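Local coordinates for protein free serine kinase (Thermococcus kodakarensis KOD1, PDB 5X0J) that uses ADP to phosphorylate free L-serine, giving O-phospho-L-serine and AMP in the first step of cysteine biosynthesis from serine, at residues E120-I125 against Q158-K163; F198-P203 against V217-T222. The protein carries 1 engineered substitution. All coordinates share one frame; numbering follows the deposited sequence.

Contact 1 (E120-I125 against Q158-K163)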
loop_
_atom_site.group_PDB
_atom_site.type_symbol
_atom_site.label_atom_id
_atom_site.label_comp_id
_atom_site.label_asym_id
_atom_site.label_seq_id
_atom_site.Cartn_x
_atom_site.Cartn_y
_atom_site.Cartn_z
ATOM N N GLU A 120 13.963 -3.544 -16.676
ATOM C CA GLU A 120 13.040 -4.557 -16.168
ATOM C C GLU A 120 12.131 -5.164 -17.246
ATOM O O GLU A 120 11.403 -6.107 -16.968
ATOM C CB GLU A 120 12.162 -3.944 -15.063
ATOM C CG GLU A 120 11.713 -4.911 -13.971
ATOM C CD GLU A 120 12.840 -5.347 -13.046
ATOM O OE1 GLU A 120 13.948 -4.772 -13.109
ATOM O OE2 GLU A 120 12.621 -6.272 -12.235
ATOM N N GLY A 121 12.147 -4.607 -18.460
ATOM C CA GLY A 121 11.360 -5.111 -19.580
ATOM C C GLY A 121 10.068 -4.352 -19.833
ATOM O O GLY A 121 9.314 -4.721 -20.728
ATOM N N LEU A 122 9.815 -3.290 -19.066
ATOM C CA LEU A 122 8.616 -2.489 -19.244
ATOM C C LEU A 122 8.749 -1.556 -20.420
ATOM O O LEU A 122 9.857 -1.166 -20.794
ATOM C CB LEU A 122 8.362 -1.645 -18.003
ATOM C CG LEU A 122 8.028 -2.483 -16.773
ATOM C CD1 LEU A 122 8.288 -1.696 -15.517
ATOM C CD2 LEU A 122 6.577 -2.930 -16.827
ATOM N N GLU A 123 7.608 -1.195 -20.991
ATOM C CA GLU A 123 7.535 -0.107 -21.954
ATOM C C GLU A 123 7.160 1.173 -21.230
ATOM O O GLU A 123 6.347 1.145 -20.304
ATOM C CB GLU A 123 6.528 -0.425 -23.042
ATOM C CG GLU A 123 6.882 -1.655 -23.859
ATOM C CD GLU A 123 5.833 -1.959 -24.896
ATOM O OE1 GLU A 123 5.902 -1.364 -25.984
ATOM O OE2 GLU A 123 4.948 -2.791 -24.630
ATOM N N VAL A 124 7.784 2.282 -21.618
ATOM C CA VAL A 124 7.492 3.595 -21.035
ATOM C C VAL A 124 7.343 4.543 -22.222
ATOM O O VAL A 124 8.324 4.927 -22.842
ATOM C CB VAL A 124 8.599 4.050 -20.060
ATOM C CG1 VAL A 124 8.231 5.392 -19.429
ATOM C CG2 VAL A 124 8.865 2.973 -19.004
ATOM N N ILE A 125 6.094 4.861 -22.554
ATOM C CA ILE A 125 5.755 5.483 -23.828
ATOM C C ILE A 125 5.196 6.867 -23.571
ATOM O O ILE A 125 4.172 7.005 -22.899
ATOM C CB ILE A 125 4.729 4.624 -24.579
ATOM C CG1 ILE A 125 5.343 3.261 -24.905
ATOM C CG2 ILE A 125 4.262 5.332 -25.850
ATOM C CD1 ILE A 125 4.336 2.231 -25.351
ATOM N N GLN A 158 2.454 -3.863 -13.126
ATOM C CA GLN A 158 2.403 -3.101 -11.884
ATOM C C GLN A 158 3.404 -3.628 -10.851
ATOM O O GLN A 158 4.037 -2.857 -10.144
ATOM C CB GLN A 158 0.987 -3.101 -11.303
ATOM C CG GLN A 158 -0.008 -2.319 -12.153
ATOM C CD GLN A 158 -1.446 -2.449 -11.696
ATOM O OE1 GLN A 158 -1.827 -3.420 -11.032
ATOM N NE2 GLN A 158 -2.258 -1.461 -12.047
ATOM N N LYS A 159 3.557 -4.944 -10.783
ATOM C CA LYS A 159 4.574 -5.536 -9.916
ATOM C C LYS A 159 5.998 -5.187 -10.344
ATOM O O LYS A 159 6.849 -4.903 -9.509
ATOM C CB LYS A 159 4.391 -7.046 -9.818
ATOM C CG LYS A 159 3.119 -7.449 -9.095
ATOM C CD LYS A 159 2.958 -8.954 -9.035
ATOM C CE LYS A 159 1.794 -9.330 -8.141
ATOM N NZ LYS A 159 1.496 -10.789 -8.193
ATOM N N LYS A 160 6.269 -5.199 -11.649
ATOM C CA LYS A 160 7.614 -4.868 -12.129
ATOM C C LYS A 160 7.946 -3.408 -11.829
ATOM O O LYS A 160 9.053 -3.102 -11.387
ATOM C CB LYS A 160 7.747 -5.158 -13.625
ATOM C CG LYS A 160 7.706 -6.641 -13.949
ATOM C CD LYS A 160 7.792 -6.911 -15.442
ATOM C CE LYS A 160 7.622 -8.392 -15.739
ATOM N NZ LYS A 160 7.593 -8.685 -17.195
ATOM N N VAL A 161 6.984 -2.514 -12.053
ATOM C CA VAL A 161 7.173 -1.102 -11.701
ATOM C C VAL A 161 7.478 -0.956 -10.208
ATOM O O VAL A 161 8.424 -0.283 -9.825
ATOM C CB VAL A 161 5.940 -0.241 -12.068
ATOM C CG1 VAL A 161 6.038 1.160 -11.470
ATOM C CG2 VAL A 161 5.791 -0.145 -13.578
ATOM N N SER A 162 6.674 -1.615 -9.373
ATOM C CA SER A 162 6.788 -1.472 -7.933
ATOM C C SER A 162 8.138 -2.003 -7.433
ATOM O O SER A 162 8.735 -1.441 -6.521
ATOM C CB SER A 162 5.636 -2.193 -7.253
ATOM O OG SER A 162 4.397 -1.596 -7.620
ATOM N N LYS A 163 8.606 -3.094 -8.044
ATOM C CA LYS A 163 9.902 -3.693 -7.715
ATOM C C LYS A 163 11.063 -2.733 -8.016
ATOM O O LYS A 163 11.966 -2.563 -7.208
ATOM C CB LYS A 163 10.066 -5.007 -8.480
ATOM C CG LYS A 163 11.380 -5.744 -8.267
ATOM C CD LYS A 163 11.354 -7.053 -9.043
ATOM C CE LYS A 163 12.701 -7.768 -9.012
ATOM N NZ LYS A 163 13.728 -7.084 -9.843
#
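Glu-120 OE2 accepts a hydrogen bond from Lys-163 NZ at 2.8 Å, a salt bridge that ties the Schellman turn ending helix 110-119 to the flank of helix 155-170. The ammonium comes in on the syn side of the carboxylate, 16° out of its plane, and the two side chains cross at about a right angle. Lys-163 is extended as far as CE and then bends at its last torsion (chi4 -72°), which swings NZ round to OE2. Glu-167, one turn further along the same helix, is a second salt-bridge partner of NZ, so two acids probably share this charge at the surface. Gly-121 follows with a positive phi of 99°, where a CB would jam against the carbonyl O of Glu-120, and the chain turns toward strand 125-126. Beside the ion pair the contact is apolar. Lys-160 offers its CB to Glu-120 CG and Leu-122 CD1, 4.0 Å from the latter, while its straight chain carries CD past Glu-120 O. Leu-122 is buried, covered also by Leu-117 and Ile-151, and thus joins both helices to strand 148-151. Its CD1 meets Val-161 CG2 at 3.5 Å, these two side chains also crossing at about a right angle.

Contact 2 (F198-P203 against V217-T222). With SEP (phosphoserine), chain C.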
loop_
_atom_site.group_PDB
_atom_site.type_symbol
_atom_site.label_atom_id
_atom_site.label_comp_id
_atom_site.label_asym_id
_atom_site.label_seq_id
_atom_site.Cartn_x
_atom_site.Cartn_y
_atom_site.Cartn_z
ATOM N N PHE A 198 2.710 7.875 -10.033
ATOM C CA PHE A 198 2.226 6.771 -10.852
ATOM C C PHE A 198 0.738 6.587 -10.574
ATOM O O PHE A 198 0.360 6.229 -9.448
ATOM C CB PHE A 198 2.948 5.468 -10.516
ATOM C CG PHE A 198 4.384 5.404 -10.951
ATOM C CD1 PHE A 198 5.376 5.954 -10.172
ATOM C CD2 PHE A 198 4.745 4.726 -12.112
ATOM C CE1 PHE A 198 6.709 5.865 -10.549
ATOM C CE2 PHE A 198 6.073 4.626 -12.488
ATOM C CZ PHE A 198 7.060 5.194 -11.701
ATOM N N ILE A 199 -0.093 6.802 -11.589
ATOM C CA ILE A 199 -1.551 6.710 -11.462
ATOM C C ILE A 199 -2.025 5.334 -11.913
ATOM O O ILE A 199 -1.591 4.824 -12.952
ATOM C CB ILE A 199 -2.255 7.788 -12.316
ATOM C CG1 ILE A 199 -1.760 9.203 -11.962
ATOM C CG2 ILE A 199 -3.777 7.675 -12.216
ATOM C CD1 ILE A 199 -1.977 9.642 -10.534
ATOM N N ARG A 200 -2.920 4.729 -11.136
ATOM C CA ARG A 200 -3.552 3.453 -11.473
ATOM C C ARG A 200 -5.005 3.473 -11.040
ATOM O O ARG A 200 -5.358 4.173 -10.090
ATOM C CB ARG A 200 -2.844 2.292 -10.774
ATOM C CG ARG A 200 -2.663 2.498 -9.274
ATOM C CD ARG A 200 -2.261 1.193 -8.612
ATOM N NE ARG A 200 -1.650 1.417 -7.305
ATOM C CZ ARG A 200 -0.810 0.576 -6.705
ATOM N NH1 ARG A 200 -0.470 -0.577 -7.284
ATOM N NH2 ARG A 200 -0.284 0.906 -5.530
ATOM N N LYS A 201 -5.834 2.706 -11.733
ATOM C CA LYS A 201 -7.217 2.466 -11.324
ATOM C C LYS A 201 -7.198 1.698 -10.010
ATOM O O LYS A 201 -6.322 0.862 -9.791
ATOM C CB LYS A 201 -7.964 1.666 -12.398
ATOM C CG LYS A 201 -9.454 1.457 -12.143
ATOM C CD LYS A 201 -10.072 0.526 -13.180
ATOM C CE LYS A 201 -11.576 0.374 -12.979
ATOM N NZ LYS A 201 -11.943 -0.177 -11.646
ATOM N N ALA A 202 -8.152 1.998 -9.137
ATOM C CA ALA A 202 -8.280 1.268 -7.883
ATOM C C ALA A 202 -8.939 -0.086 -8.128
ATOM O O ALA A 202 -9.760 -0.234 -9.031
ATOM C CB ALA A 202 -9.123 2.061 -6.914
ATOM N N PRO A 203 -8.622 -1.078 -7.288
ATOM C CA PRO A 203 -9.326 -2.343 -7.334
ATOM C C PRO A 203 -10.718 -2.179 -6.728
ATOM O O PRO A 203 -10.966 -1.178 -6.045
ATOM C CB PRO A 203 -8.477 -3.231 -6.425
ATOM C CG PRO A 203 -7.967 -2.298 -5.405
ATOM C CD PRO A 203 -7.726 -0.999 -6.121
ATOM N N VAL A 217 -1.509 -12.252 -5.170
ATOM C CA VAL A 217 -1.315 -10.968 -4.482
ATOM C C VAL A 217 -1.151 -9.846 -5.506
ATOM O O VAL A 217 -0.689 -10.065 -6.637
ATOM C CB VAL A 217 -0.098 -10.969 -3.522
ATOM C CG1 VAL A 217 -0.335 -11.924 -2.360
ATOM C CG2 VAL A 217 1.194 -11.320 -4.246
ATOM N N TYR A 218 -1.567 -8.652 -5.108
ATOM C CA TYR A 218 -1.356 -7.437 -5.894
ATOM C C TYR A 218 0.045 -6.865 -5.636
ATOM O O TYR A 218 0.749 -7.278 -4.709
ATOM C CB TYR A 218 -2.339 -6.352 -5.467
ATOM C CG TYR A 218 -3.786 -6.519 -5.827
ATOM C CD1 TYR A 218 -4.222 -6.364 -7.133
ATOM C CD2 TYR A 218 -4.739 -6.738 -4.846
ATOM C CE1 TYR A 218 -5.570 -6.464 -7.461
ATOM C CE2 TYR A 218 -6.082 -6.833 -5.156
ATOM C CZ TYR A 218 -6.497 -6.695 -6.464
ATOM O OH TYR A 218 -7.838 -6.785 -6.751
ATOM N N SER A 219 0.431 -5.876 -6.435
ATOM C CA SER A 219 1.620 -5.089 -6.137
ATOM C C SER A 219 1.380 -4.279 -4.839
ATOM O O SER A 219 0.231 -4.132 -4.400
ATOM C CB SER A 219 1.968 -4.180 -7.328
ATOM O OG SER A 219 1.069 -3.093 -7.434
ATOM N N PRO A 220 2.458 -3.767 -4.221
ATOM C CA PRO A 220 2.284 -3.091 -2.929
ATOM C C PRO A 220 1.304 -1.927 -2.976
ATOM O O PRO A 220 1.222 -1.195 -3.979
ATOM C CB PRO A 220 3.698 -2.621 -2.578
ATOM C CG PRO A 220 4.600 -3.502 -3.355
ATOM C CD PRO A 220 3.870 -3.769 -4.633
ATOM N N LYS A 221 0.561 -1.767 -1.882
ATOM C CA LYS A 221 -0.294 -0.601 -1.647
ATOM C C LYS A 221 -1.406 -0.437 -2.687
ATOM O O LYS A 221 -1.911 0.656 -2.915
ATOM C CB LYS A 221 0.565 0.670 -1.546
ATOM C CG LYS A 221 1.665 0.616 -0.493
ATOM C CD LYS A 221 1.097 0.509 0.911
ATOM C CE LYS A 221 2.189 0.703 1.934
ATOM N NZ LYS A 221 1.651 0.657 3.328
ATOM N N THR A 222 -1.797 -1.535 -3.323
ATOM C CA THR A 222 -2.871 -1.496 -4.303
ATOM C C THR A 222 -4.191 -1.054 -3.676
ATOM O O THR A 222 -4.885 -0.206 -4.238
ATOM C CB THR A 222 -2.992 -2.853 -5.018
ATOM O OG1 THR A 222 -1.832 -3.042 -5.834
ATOM C CG2 THR A 222 -4.255 -2.943 -5.869
HETATM N N SEP C . -4.172 -2.438 2.372
HETATM C CA SEP C . -3.663 -1.166 2.971
HETATM C CB SEP C . -2.436 -0.700 2.186
HETATM O OG SEP C . -1.444 -1.724 2.222
HETATM C C SEP C . -4.758 -0.133 3.018
HETATM O O SEP C . -4.470 1.072 3.161
HETATM O OXT SEP C . -5.953 -0.466 2.917
HETATM P P SEP C . -0.652 -2.073 3.594
HETATM O O1P SEP C . -0.635 -0.776 4.389
HETATM O O2P SEP C . 0.686 -2.493 3.075
HETATM O O3P SEP C . -1.438 -3.192 4.229
#
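Arg-200, just past strand 196-199, reaches into the type II turn Ser-219 to Thr-222, whose Lys-221 holds the phosphate of bound phosphoserine. From CB the chain starts with CG wedged between the backbone N and the carbonyl carbon (chi1 51°), then runs extended to NE and brings the guanidinium to the turn in a buried setting. CZ lies 3.8 Å from Thr-222 CA, which sits over one face of the group, offset toward its rim. NH1 donates to Ser-219 OG at 3.0 Å, in the guanidinium plane but bent, with 132° at the hydrogen. NH2 makes the straighter bond, 166°, to Pro-220 O at 3.0 Å, and is also bonded to Trp-102 O of strand 98-107. The arginine thereby clamps the turn to the sheet. Within the turn, Thr-222 OG1 donates to Ser-219 O from above the carbonyl plane. Lys-221, at the left-handed third position, sends its side chain away from Arg-200 into the active site: NZ bonds SEP O1P, weakly SEP O2P, and forms salt bridges with Glu-36 and Glu-4. Gln-30, the engineered residue at the inferred active-site position, touches Thr-222. Thr-222 CG2 lies over one face of the Tyr-218 ring, offset toward its rim, and 3.8 Å from Pro-203 CG, while Pro-203 CB meets Tyr-218 OH at 3.6 Å.

How the contacts relate
From the N terminus, the chain leaves helix 110-119 at 120-125, passes through strands 125-126, 141-144 and 148-151, and returns on helix 155-170, where contact 1 closes a loop of 32 residues. Strand 196-199 then leads into contact 2, which closes a shorter loop of 13 residues, mostly helix 205-213. The two loops follow in series, neither enclosing the other, with centres about 13 Å apart. Helix 155-170, one side of contact 1, also touches contact 2: Val-161 CG1 meets Phe-198 CE2 at 3.6 Å, Ser-162 packs on Ser-219 and Pro-220, and Lys-159 NZ bonds Val-217 O. Contact 1 joins the loop after helix 110-119 to helix 155-170, whereas contact 2 ties the antiparallel sheet to the phosphoserine pocket.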